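Side-chain contacts in phosphoglycerate kinase (Coxiella burnetii, PDB 4NG4), which catalyses the reversible phosphoryl transfer between ATP and 3-phosphoglycerate in glycolysis: residues D105-V110 and T134-R139; M28-L33 and A160-V165; T286-N289 and V293-N296; I274-L279 and E332-G337. One frame throughout, in Å; residues are numbered along the deposited sequence.

The four contacts illustrate how side-chain packing is distributed over a two-domain kinase. Interactions 1 and 2 belong to the domain expected to hold 3-phosphoglycerate; their centres are 12 Å apart, and they touch where Ala-137 packs on Gly-164 and Trp-106 on Met-28. Interactions 3 and 4 lie in the nucleotide-binding domain, 11 Å apart between centres, joined by a probable hydrogen bond from Thr-286 N to Val-275 O (2.9 Å) in one small antiparallel sheet. Interaction 4 holds Phe-334 of the magnesium site, and the side chain of Leu-279 lies about 5 Å from the bound ADP. Interactions 2 and 4 border the two halves of the active site, about 29 Å apart between nearest atoms, with 1 and 3 farther from it.

Interaction 1. Residues D105-V110 and T134-R139; sequences DWLKGV and TELAKR
Two flat groups flank Leu-107. The guanidinium of Arg-139 is approached obliquely by Leu-107 CD2, which lies 4.1 Å from Arg-139 NE, and the indole of Trp-106 carries Leu-107 CG 4.2 Å above its plane, over the ring centre. The setting is the alpha/beta domain of phosphoglycerate kinase built on a six-stranded parallel sheet: the short 3-10 turn 106-108 follows the outermost strand 102-103, and its partner is helix 134-142. Leu-107 therefore projects from a connecting turn toward a helix, while its neighbour Trp-106 is buried against Asn-126 and Leu-143.

On the helix, Leu-136 turns its branch to the same methyl. With CG anti to the backbone N (chi1 171°), Leu-136 brings CD1 to 3.8 Å from Leu-107 CD2, and the other methyl, CD2, rests on Ala-160 of helix 160-168. One branch of Leu-107 thus bridges a buried leucine and the more exposed arginine, and the contact is apolar in character. The arginine's charge looks elsewhere: one helical turn back, Glu-135 OE2 forms a long salt bridge with Arg-139 NH1 at 4.0 Å, the oxygen lying well out of the guanidinium plane.

Interaction 2. Residues M28-L33 and A160-V165; sequences MIREDL and ASTAGV
Arg-30 and Thr-162 run alongside each other and point the same way, with Ser-161 placed at the edge of the arginine's guanidinium. This puts a side chain from the interior strand 26-31 of the parallel sheet against helix 160-168, in the domain where 3-phosphoglycerate is expected to bind. Arg-30 leaves its strand with CG anti to the backbone N and then bends at the next bond (chi2 74°), a fold that lays its aliphatic part along the Ser-161 carbonyl: Arg-30 CD is 3.3 Å from Ser-161 O.

Near the guanidinium plane, Arg-30 NE donates to Ser-161 OG (2.9 Å, N-H...O angle 145°), and NH2 adds a weak bond to the same oxygen at 3.4 Å. The position of that hydroxyl is somewhat doubtful in the model, so the details of this fork deserve caution. Thr-162 offers its methyl instead, CG2 lying 3.8 Å from Arg-30 NH2, while its hydroxyl OG1 is engaged by Arg-157 O and Gln-159 N. The helix has a wider pi-type turn at 160-164, where Val-165 N bonds to Ala-160 O.

The remaining nitrogen, NH1, makes a weak bond to Glu-31 O at 2.8 Å and a hydrogen bond to ND1 of His-70, a predicted substrate-binding residue. Arg-30 thus carries a buried guanidinium whose three nitrogens have partners on strand, helix and the loop of His-70. Its bond to His-70 ND1 would limit how that imidazole turns, and its charge could add to the positive potential, consistent with a pocket for a phosphorylated acid.

Interaction 3. Residues T286-N289 and V293-N296; sequences TVKN and VTSN
Val-293, the first residue of 293-296, meets Lys-288 and Asn-289 through its backbone N; these two belong to strand 286-289, the outer strand of a small antiparallel sheet in the nucleotide-binding domain. Val-293 N lies 4.2 Å from Lys-288 CD and 3.8 Å from Asn-289 O, the approach of a chain turning back shortly after leaving the strand. Within that turn Asn-289 OD1 accepts a hydrogen bond from Asp-291 N, an Asx-turn pattern.

Thr-294 comes next and meets the far end of the lysine. With CG2 anti to its carbonyl carbon, the threonine presents this methyl to Lys-288 NZ at 3.7 Å, the two side chains crossing at about a right angle. The lysine can span the gap because it is extended beyond CG, having left the strand with CG anti to the carbonyl carbon (chi1 -80°). Its ammonium is gripped by partners of the same loop: a hydrogen bond to Ala-292 O and a salt bridge to Glu-297 OE1, the carboxylate oxygen that also accepts from Thr-294 N.

One acidic oxygen is thus shared by the strand's lysine and the loop's backbone. The charge pairing ties the turn back to the sheet edge, and the Thr-294 methyl lies beside the ammonium.

Interaction 4. Residues I274-L279 and E332-G337; sequences IVADEL and EAFSQG
Apolar packing dominates, and the ring of Phe-334 is its centre: three side chains of 274-279 touch it from different quarters. Ile-274 CG2 comes in at the ring edge, near the plane, 3.8 Å from Phe-334 CD1, and the two side chains cross at about a right angle. Ala-276 CB, one strand repeat along, meets Phe-334 CZ obliquely at 3.7 Å. Beyond the end of the strand, Leu-279 CD1 also approaches obliquely, 3.4 Å from Phe-334 CD2 and near Phe-334 CE2 as well. The ring gets there because Phe-334 sets CG anti to its carbonyl carbon (chi1 -56°), which swings it toward strand 272-276.

Two further groups meet the ring. Ala-333 CB sits 4.1 Å above one ring face, over the centre, and Phe-300 of the adjacent strand 298-300 brings its ring up with the planes at about 50°.

One polar bond closes the turn that carries the ring. Residues 332-335 form a type I beta turn just before helix 336-347, and Ser-335 OG donates to Glu-332 O at 2.9 Å, tilted 35° from the carbonyl plane. Separately, Gly-337 N bonds to Asp-301 OD2, a link to the metal site.

Metal binding is the last kind: Phe-334, Asp-301 and Thr-338 make up the magnesium site. Since the phenyl group stays about 6 Å from the ion, Phe-334 probably takes part through its main chain. One residue would then serve two chemistries, its ring packed against the small sheet and its backbone probably offered to the cation, which places the apolar contact directly beside the magnesium site.

Interaction 1. Residues D105-V110 and T134-R139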
loop_
_atom_site.group_PDB
_atom_site.type_symbol
_atom_site.label_atom_id
_atom_site.label_comp_id
_atom_site.label_asym_id
_atom_site.label_seq_id
_atom_site.Cartn_x
_atom_site.Cartn_y
_atom_site.Cartn_z
ATOM N N ASP A 105 19.714 -24.447 -5.526
ATOM C CA ASP A 105 19.469 -25.495 -4.527
ATOM C C ASP A 105 19.787 -24.956 -3.129
ATOM O O ASP A 105 20.470 -25.599 -2.328
ATOM C CB ASP A 105 20.287 -26.766 -4.851
ATOM C CG ASP A 105 21.780 -26.479 -5.086
ATOM O OD1 ASP A 105 22.208 -25.321 -4.890
ATOM O OD2 ASP A 105 22.521 -27.408 -5.482
ATOM N N TRP A 106 19.274 -23.771 -2.826
ATOM C CA TRP A 106 19.732 -23.038 -1.640
ATOM C C TRP A 106 19.299 -23.623 -0.290
ATOM O O TRP A 106 19.893 -23.283 0.733
ATOM C CB TRP A 106 19.353 -21.549 -1.727
ATOM C CG TRP A 106 17.875 -21.243 -1.819
ATOM C CD1 TRP A 106 17.134 -21.093 -2.958
ATOM C CD2 TRP A 106 16.980 -21.008 -0.732
ATOM N NE1 TRP A 106 15.830 -20.788 -2.642
ATOM C CE2 TRP A 106 15.712 -20.729 -1.281
ATOM C CE3 TRP A 106 17.126 -21.015 0.655
ATOM C CZ2 TRP A 106 14.591 -20.476 -0.488
ATOM C CZ3 TRP A 106 16.012 -20.747 1.448
ATOM C CH2 TRP A 106 14.765 -20.489 0.875
ATOM N N LEU A 107 18.286 -24.494 -0.286
ATOM C CA LEU A 107 17.719 -25.020 0.965
ATOM C C LEU A 107 18.644 -25.970 1.680
ATOM O O LEU A 107 18.596 -26.056 2.909
ATOM C CB LEU A 107 16.401 -25.743 0.719
ATOM C CG LEU A 107 15.253 -24.888 0.204
ATOM C CD1 LEU A 107 15.132 -25.012 -1.325
ATOM C CD2 LEU A 107 13.979 -25.335 0.895
ATOM N N LYS A 108 19.463 -26.687 0.907
ATOM C CA LYS A 108 20.455 -27.620 1.463
ATOM C C LYS A 108 21.727 -26.916 1.949
ATOM O O LYS A 108 22.630 -27.568 2.482
ATOM C CB LYS A 108 20.820 -28.717 0.451
ATOM C CG LYS A 108 20.002 -30.005 0.582
ATOM C CD LYS A 108 20.855 -31.261 0.323
ATOM C CE LYS A 108 21.791 -31.590 1.497
ATOM N NZ LYS A 108 22.674 -32.769 1.221
ATOM N N GLY A 109 21.802 -25.598 1.763
ATOM C CA GLY A 109 22.912 -24.795 2.300
ATOM C C GLY A 109 23.669 -24.056 1.219
ATOM O O GLY A 109 23.611 -24.439 0.050
ATOM N N VAL A 110 24.346 -22.973 1.605
ATOM C CA VAL A 110 25.249 -22.258 0.699
ATOM C C VAL A 110 26.373 -21.595 1.480
ATOM O O VAL A 110 26.136 -20.905 2.466
ATOM C CB VAL A 110 24.557 -21.127 -0.139
ATOM C CG1 VAL A 110 25.402 -20.832 -1.383
ATOM C CG2 VAL A 110 23.123 -21.483 -0.526
ATOM N N THR A 134 5.436 -25.481 8.447
ATOM C CA THR A 134 6.383 -25.435 9.557
ATOM C C THR A 134 7.739 -25.980 9.135
ATOM O O THR A 134 8.757 -25.294 9.284
ATOM C CB THR A 134 5.894 -26.248 10.780
ATOM O OG1 THR A 134 4.740 -25.629 11.355
ATOM C CG2 THR A 134 6.983 -26.327 11.834
ATOM N N GLU A 135 7.741 -27.207 8.605
ATOM C CA GLU A 135 8.988 -27.891 8.257
ATOM C C GLU A 135 9.837 -27.032 7.325
ATOM O O GLU A 135 11.023 -26.828 7.578
ATOM C CB GLU A 135 8.719 -29.264 7.628
ATOM C CG GLU A 135 9.921 -30.215 7.713
ATOM C CD GLU A 135 9.977 -31.244 6.590
ATOM O OE1 GLU A 135 9.180 -31.136 5.633
ATOM O OE2 GLU A 135 10.835 -32.165 6.665
ATOM N N LEU A 136 9.222 -26.517 6.266
ATOM C CA LEU A 136 9.904 -25.610 5.339
ATOM C C LEU A 136 10.519 -24.412 6.049
ATOM O O LEU A 136 11.639 -24.018 5.752
ATOM C CB LEU A 136 8.929 -25.104 4.269
ATOM C CG LEU A 136 9.419 -23.975 3.346
ATOM C CD1 LEU A 136 10.815 -24.225 2.777
ATOM C CD2 LEU A 136 8.427 -23.766 2.216
ATOM N N ALA A 137 9.762 -23.834 6.977
ATOM C CA ALA A 137 10.185 -22.638 7.696
ATOM C C ALA A 137 11.387 -22.917 8.571
ATOM O O ALA A 137 12.351 -22.162 8.550
ATOM C CB ALA A 137 9.047 -22.091 8.540
ATOM N N LYS A 138 11.328 -23.995 9.345
ATOM C CA LYS A 138 12.451 -24.392 10.203
ATOM C C LYS A 138 13.731 -24.560 9.378
ATOM O O LYS A 138 14.813 -24.195 9.820
ATOM C CB LYS A 138 12.122 -25.683 10.952
ATOM C CG LYS A 138 11.139 -25.500 12.083
ATOM C CD LYS A 138 10.587 -26.838 12.568
ATOM C CE LYS A 138 9.779 -26.679 13.856
ATOM N NZ LYS A 138 9.099 -27.942 14.274
ATOM N N ARG A 139 13.590 -25.083 8.168
ATOM C CA ARG A 139 14.726 -25.332 7.286
ATOM C C ARG A 139 15.341 -24.020 6.807
ATOM O O ARG A 139 16.560 -23.896 6.729
ATOM C CB ARG A 139 14.280 -26.179 6.088
ATOM C CG ARG A 139 15.360 -27.081 5.498
ATOM C CD ARG A 139 14.728 -28.334 4.869
ATOM N NE ARG A 139 13.612 -28.009 3.963
ATOM C CZ ARG A 139 12.720 -28.887 3.496
ATOM N NH1 ARG A 139 12.789 -30.176 3.829
ATOM N NH2 ARG A 139 11.748 -28.480 2.683
#

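Interaction 2. Residues M28-L33 and A160-V165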
loop_
_atom_site.group_PDB
_atom_site.type_symbol
_atom_site.label_atom_id
_atom_site.label_comp_id
_atom_site.label_asym_id
_atom_site.label_seq_id
_atom_site.Cartn_x
_atom_site.Cartn_y
_atom_site.Cartn_z
ATOM N N MET A 28 19.931 -13.312 6.108
ATOM C CA MET A 28 18.895 -13.643 5.148
ATOM C C MET A 28 17.922 -12.462 5.059
ATOM O O MET A 28 17.168 -12.198 5.999
ATOM C CB MET A 28 18.191 -14.918 5.611
ATOM C CG MET A 28 17.634 -15.775 4.498
ATOM S SD MET A 28 17.001 -17.340 5.129
ATOM C CE MET A 28 17.708 -18.468 3.926
ATOM N N ILE A 29 17.974 -11.739 3.942
ATOM C CA ILE A 29 17.138 -10.559 3.726
ATOM C C ILE A 29 15.986 -10.874 2.772
ATOM O O ILE A 29 16.210 -11.144 1.599
ATOM C CB ILE A 29 17.956 -9.396 3.128
ATOM C CG1 ILE A 29 19.161 -9.078 4.007
ATOM C CG2 ILE A 29 17.096 -8.149 2.971
ATOM C CD1 ILE A 29 20.118 -8.117 3.344
ATOM N N ARG A 30 14.756 -10.818 3.280
ATOM C CA ARG A 30 13.568 -10.971 2.447
ATOM C C ARG A 30 13.218 -9.621 1.834
ATOM O O ARG A 30 12.867 -8.661 2.539
ATOM C CB ARG A 30 12.390 -11.500 3.268
ATOM C CG ARG A 30 11.071 -11.692 2.470
ATOM C CD ARG A 30 11.112 -12.894 1.575
ATOM N NE ARG A 30 9.790 -13.271 1.079
ATOM C CZ ARG A 30 9.177 -12.721 0.031
ATOM N NH1 ARG A 30 9.743 -11.740 -0.653
ATOM N NH2 ARG A 30 7.969 -13.143 -0.315
ATOM N N GLU A 31 13.287 -9.565 0.511
ATOM C CA GLU A 31 12.985 -8.354 -0.234
ATOM C C GLU A 31 11.831 -8.602 -1.222
ATOM O O GLU A 31 11.453 -9.745 -1.488
ATOM C CB GLU A 31 14.229 -7.894 -0.987
ATOM C CG GLU A 31 15.436 -7.589 -0.101
ATOM C CD GLU A 31 15.399 -6.208 0.514
ATOM O OE1 GLU A 31 14.477 -5.438 0.194
ATOM O OE2 GLU A 31 16.312 -5.890 1.324
ATOM N N ASP A 32 11.265 -7.503 -1.723
ATOM C CA ASP A 32 10.239 -7.501 -2.762
ATOM C C ASP A 32 10.940 -7.052 -4.038
ATOM O O ASP A 32 11.010 -5.879 -4.350
ATOM C CB ASP A 32 9.081 -6.568 -2.377
ATOM C CG ASP A 32 7.947 -6.553 -3.408
ATOM O OD1 ASP A 32 7.997 -7.279 -4.427
ATOM O OD2 ASP A 32 6.970 -5.797 -3.205
ATOM N N LEU A 33 11.496 -8.019 -4.746
ATOM C CA LEU A 33 12.148 -7.801 -6.043
ATOM C C LEU A 33 11.248 -8.293 -7.188
ATOM O O LEU A 33 11.738 -8.584 -8.266
ATOM C CB LEU A 33 13.490 -8.551 -6.065
ATOM C CG LEU A 33 14.339 -8.403 -4.791
ATOM C CD1 LEU A 33 15.715 -9.060 -4.968
ATOM C CD2 LEU A 33 14.486 -6.936 -4.382
ATOM N N ALA A 160 5.906 -18.993 4.509
ATOM C CA ALA A 160 7.174 -19.472 5.069
ATOM C C ALA A 160 8.287 -18.411 5.038
ATOM O O ALA A 160 9.034 -18.245 5.987
ATOM C CB ALA A 160 7.613 -20.726 4.314
ATOM N N SER A 161 8.365 -17.695 3.926
ATOM C CA SER A 161 9.406 -16.708 3.684
ATOM C C SER A 161 9.136 -15.316 4.277
ATOM O O SER A 161 10.050 -14.479 4.319
ATOM C CB SER A 161 9.662 -16.603 2.166
ATOM O OG SER A 161 8.627 -15.931 1.471
ATOM N N THR A 162 7.895 -15.074 4.722
ATOM C CA THR A 162 7.490 -13.791 5.346
ATOM C C THR A 162 7.122 -13.883 6.827
ATOM O O THR A 162 7.131 -12.865 7.533
ATOM C CB THR A 162 6.248 -13.204 4.671
ATOM O OG1 THR A 162 5.121 -14.043 4.948
ATOM C CG2 THR A 162 6.445 -13.084 3.167
ATOM N N ALA A 163 6.781 -15.084 7.286
ATOM C CA ALA A 163 6.235 -15.281 8.614
ATOM C C ALA A 163 6.877 -16.465 9.341
ATOM O O ALA A 163 7.430 -16.311 10.430
ATOM C CB ALA A 163 4.743 -15.483 8.504
ATOM N N GLY A 164 6.781 -17.649 8.742
ATOM C CA GLY A 164 7.275 -18.877 9.360
ATOM C C GLY A 164 8.750 -18.824 9.701
ATOM O O GLY A 164 9.137 -19.162 10.819
ATOM N N VAL A 165 9.572 -18.396 8.744
ATOM C CA VAL A 165 11.014 -18.333 8.952
ATOM C C VAL A 165 11.361 -17.449 10.148
ATOM O O VAL A 165 12.200 -17.836 10.979
ATOM C CB VAL A 165 11.786 -17.866 7.695
ATOM C CG1 VAL A 165 11.330 -16.505 7.224
ATOM C CG2 VAL A 165 13.273 -17.852 7.977
#

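Interaction 3. Residues T286-N289 and V293-N296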
loop_
_atom_site.group_PDB
_atom_site.type_symbol
_atom_site.label_atom_id
_atom_site.label_comp_id
_atom_site.label_asym_id
_atom_site.label_seq_id
_atom_site.Cartn_x
_atom_site.Cartn_y
_atom_site.Cartn_z
ATOM N N THR A 286 -22.338 18.394 -16.834
ATOM C CA THR A 286 -23.180 19.430 -16.222
ATOM C C THR A 286 -22.988 19.519 -14.721
ATOM O O THR A 286 -23.161 18.529 -14.018
ATOM C CB THR A 286 -24.648 19.135 -16.470
ATOM O OG1 THR A 286 -24.859 18.987 -17.876
ATOM C CG2 THR A 286 -25.523 20.262 -15.915
ATOM N N VAL A 287 -22.653 20.709 -14.229
ATOM C CA VAL A 287 -22.457 20.926 -12.794
ATOM C C VAL A 287 -23.811 21.195 -12.136
ATOM O O VAL A 287 -24.594 22.015 -12.607
ATOM C CB VAL A 287 -21.465 22.068 -12.502
ATOM C CG1 VAL A 287 -21.303 22.250 -10.990
ATOM C CG2 VAL A 287 -20.124 21.771 -13.163
ATOM N N LYS A 288 -24.065 20.484 -11.042
ATOM C CA LYS A 288 -25.393 20.363 -10.463
ATOM C C LYS A 288 -25.320 20.359 -8.957
ATOM O O LYS A 288 -24.318 19.955 -8.358
ATOM C CB LYS A 288 -26.037 19.036 -10.880
ATOM C CG LYS A 288 -26.652 19.020 -12.269
ATOM C CD LYS A 288 -27.817 18.025 -12.371
ATOM C CE LYS A 288 -28.481 18.110 -13.728
ATOM N NZ LYS A 288 -29.843 17.521 -13.756
ATOM N N ASN A 289 -26.413 20.790 -8.344
ATOM C CA ASN A 289 -26.618 20.520 -6.946
ATOM C C ASN A 289 -27.127 19.092 -6.822
ATOM O O ASN A 289 -27.954 18.618 -7.629
ATOM C CB ASN A 289 -27.623 21.492 -6.335
ATOM C CG ASN A 289 -27.538 21.543 -4.812
ATOM O OD1 ASN A 289 -27.684 20.518 -4.121
ATOM N ND2 ASN A 289 -27.301 22.747 -4.279
ATOM N N VAL A 293 -30.085 16.027 -9.504
ATOM C CA VAL A 293 -29.722 14.834 -10.277
ATOM C C VAL A 293 -30.979 14.062 -10.715
ATOM O O VAL A 293 -31.708 13.533 -9.875
ATOM C CB VAL A 293 -28.777 13.872 -9.491
ATOM C CG1 VAL A 293 -28.428 12.645 -10.331
ATOM C CG2 VAL A 293 -27.494 14.586 -9.077
ATOM N N THR A 294 -31.202 13.996 -12.031
ATOM C CA THR A 294 -32.372 13.334 -12.601
ATOM C C THR A 294 -32.111 11.826 -12.749
ATOM O O THR A 294 -31.048 11.334 -12.374
ATOM C CB THR A 294 -32.780 13.988 -13.942
ATOM O OG1 THR A 294 -31.779 13.754 -14.945
ATOM C CG2 THR A 294 -32.972 15.494 -13.746
ATOM N N SER A 295 -33.079 11.092 -13.288
ATOM C CA SER A 295 -33.104 9.642 -13.128
ATOM C C SER A 295 -32.189 8.844 -14.052
ATOM O O SER A 295 -31.990 7.654 -13.821
ATOM C CB SER A 295 -34.534 9.110 -13.238
ATOM O OG SER A 295 -34.962 9.034 -14.587
ATOM N N ASN A 296 -31.637 9.453 -15.089
ATOM C CA ASN A 296 -30.642 8.732 -15.899
ATOM C C ASN A 296 -29.402 9.555 -16.175
ATOM O O ASN A 296 -28.916 9.606 -17.300
ATOM C CB ASN A 296 -31.244 8.155 -17.194
ATOM C CG ASN A 296 -31.841 9.203 -18.079
ATOM O OD1 ASN A 296 -32.034 10.345 -17.666
ATOM N ND2 ASN A 296 -32.146 8.824 -19.313
#

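Interaction 4. Residues I274-L279 and E332-G337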
loop_
_atom_site.group_PDB
_atom_site.type_symbol
_atom_site.label_atom_id
_atom_site.label_comp_id
_atom_site.label_asym_id
_atom_site.label_seq_id
_atom_site.Cartn_x
_atom_site.Cartn_y
_atom_site.Cartn_z
ATOM N N ILE A 274 -20.530 16.724 -10.824
ATOM C CA ILE A 274 -20.691 16.852 -12.267
ATOM C C ILE A 274 -21.213 15.565 -12.866
ATOM O O ILE A 274 -20.656 14.493 -12.658
ATOM C CB ILE A 274 -19.419 17.302 -12.993
ATOM C CG1 ILE A 274 -19.717 17.551 -14.472
ATOM C CG2 ILE A 274 -18.356 16.261 -12.898
ATOM C CD1 ILE A 274 -18.917 18.724 -15.067
ATOM N N VAL A 275 -22.293 15.700 -13.623
ATOM C CA VAL A 275 -23.042 14.567 -14.129
ATOM C C VAL A 275 -23.089 14.588 -15.641
ATOM O O VAL A 275 -22.949 15.629 -16.265
ATOM C CB VAL A 275 -24.503 14.541 -13.571
ATOM C CG1 VAL A 275 -24.514 14.689 -12.068
ATOM C CG2 VAL A 275 -25.355 15.633 -14.180
ATOM N N ALA A 276 -23.270 13.411 -16.217
ATOM C CA ALA A 276 -23.452 13.238 -17.646
ATOM C C ALA A 276 -24.324 12.009 -17.804
ATOM O O ALA A 276 -24.498 11.247 -16.851
ATOM C CB ALA A 276 -22.123 13.036 -18.334
ATOM N N ASP A 277 -24.874 11.814 -18.997
ATOM C CA ASP A 277 -25.735 10.664 -19.250
ATOM C C ASP A 277 -25.015 9.530 -19.998
ATOM O O ASP A 277 -25.645 8.550 -20.407
ATOM C CB ASP A 277 -27.028 11.098 -19.957
ATOM C CG ASP A 277 -26.852 11.336 -21.445
ATOM O OD1 ASP A 277 -25.704 11.583 -21.889
ATOM O OD2 ASP A 277 -27.884 11.279 -22.166
ATOM N N GLU A 278 -23.697 9.676 -20.169
ATOM C CA GLU A 278 -22.836 8.623 -20.719
ATOM C C GLU A 278 -21.403 8.976 -20.344
ATOM O O GLU A 278 -21.051 10.153 -20.360
ATOM C CB GLU A 278 -23.016 8.483 -22.252
ATOM C CG GLU A 278 -22.218 9.471 -23.119
ATOM C CD GLU A 278 -22.629 9.468 -24.583
ATOM O OE1 GLU A 278 -23.745 8.991 -24.888
ATOM O OE2 GLU A 278 -21.829 9.959 -25.427
ATOM N N LEU A 279 -20.589 7.982 -19.992
ATOM C CA LEU A 279 -19.223 8.233 -19.536
ATOM C C LEU A 279 -18.207 8.227 -20.670
ATOM O O LEU A 279 -17.720 7.169 -21.073
ATOM C CB LEU A 279 -18.825 7.203 -18.474
ATOM C CG LEU A 279 -17.407 7.285 -17.871
ATOM C CD1 LEU A 279 -16.989 8.724 -17.488
ATOM C CD2 LEU A 279 -17.324 6.372 -16.651
ATOM N N GLU A 332 -11.153 13.082 -18.962
ATOM C CA GLU A 332 -10.629 14.427 -18.678
ATOM C C GLU A 332 -11.658 15.412 -18.148
ATOM O O GLU A 332 -11.310 16.303 -17.387
ATOM C CB GLU A 332 -9.957 15.022 -19.926
ATOM C CG GLU A 332 -8.815 14.155 -20.500
ATOM C CD GLU A 332 -9.270 13.074 -21.524
ATOM O OE1 GLU A 332 -10.491 12.784 -21.644
ATOM O OE2 GLU A 332 -8.383 12.515 -22.220
ATOM N N ALA A 333 -12.911 15.282 -18.566
ATOM C CA ALA A 333 -13.973 16.146 -18.052
ATOM C C ALA A 333 -14.220 15.875 -16.552
ATOM O O ALA A 333 -14.584 16.773 -15.779
ATOM C CB ALA A 333 -15.246 15.932 -18.846
ATOM N N PHE A 334 -13.983 14.635 -16.144
ATOM C CA PHE A 334 -14.362 14.188 -14.827
ATOM C C PHE A 334 -13.158 14.120 -13.864
ATOM O O PHE A 334 -13.210 13.426 -12.833
ATOM C CB PHE A 334 -15.108 12.863 -14.976
ATOM C CG PHE A 334 -16.303 12.953 -15.907
ATOM C CD1 PHE A 334 -17.260 13.951 -15.743
ATOM C CD2 PHE A 334 -16.467 12.065 -16.947
ATOM C CE1 PHE A 334 -18.351 14.048 -16.583
ATOM C CE2 PHE A 334 -17.560 12.162 -17.793
ATOM C CZ PHE A 334 -18.503 13.162 -17.606
ATOM N N SER A 335 -12.120 14.908 -14.176
ATOM C CA SER A 335 -10.847 14.875 -13.460
ATOM C C SER A 335 -10.571 16.115 -12.592
ATOM O O SER A 335 -9.661 16.097 -11.744
ATOM C CB SER A 335 -9.706 14.729 -14.460
ATOM O OG SER A 335 -9.477 15.951 -15.126
ATOM N N GLN A 336 -11.345 17.185 -12.797
ATOM C CA GLN A 336 -11.071 18.460 -12.131
ATOM C C GLN A 336 -11.104 18.270 -10.616
ATOM O O GLN A 336 -10.256 18.809 -9.910
ATOM C CB GLN A 336 -12.027 19.582 -12.616
ATOM C CG GLN A 336 -11.457 21.043 -12.504
ATOM C CD GLN A 336 -11.918 22.006 -13.650
ATOM O OE1 GLN A 336 -12.437 21.568 -14.693
ATOM N NE2 GLN A 336 -11.696 23.316 -13.457
ATOM N N GLY A 337 -12.045 17.476 -10.125
ATOM C CA GLY A 337 -12.145 17.212 -8.681
ATOM C C GLY A 337 -10.912 16.580 -8.042
ATOM O O GLY A 337 -10.460 17.007 -6.967
#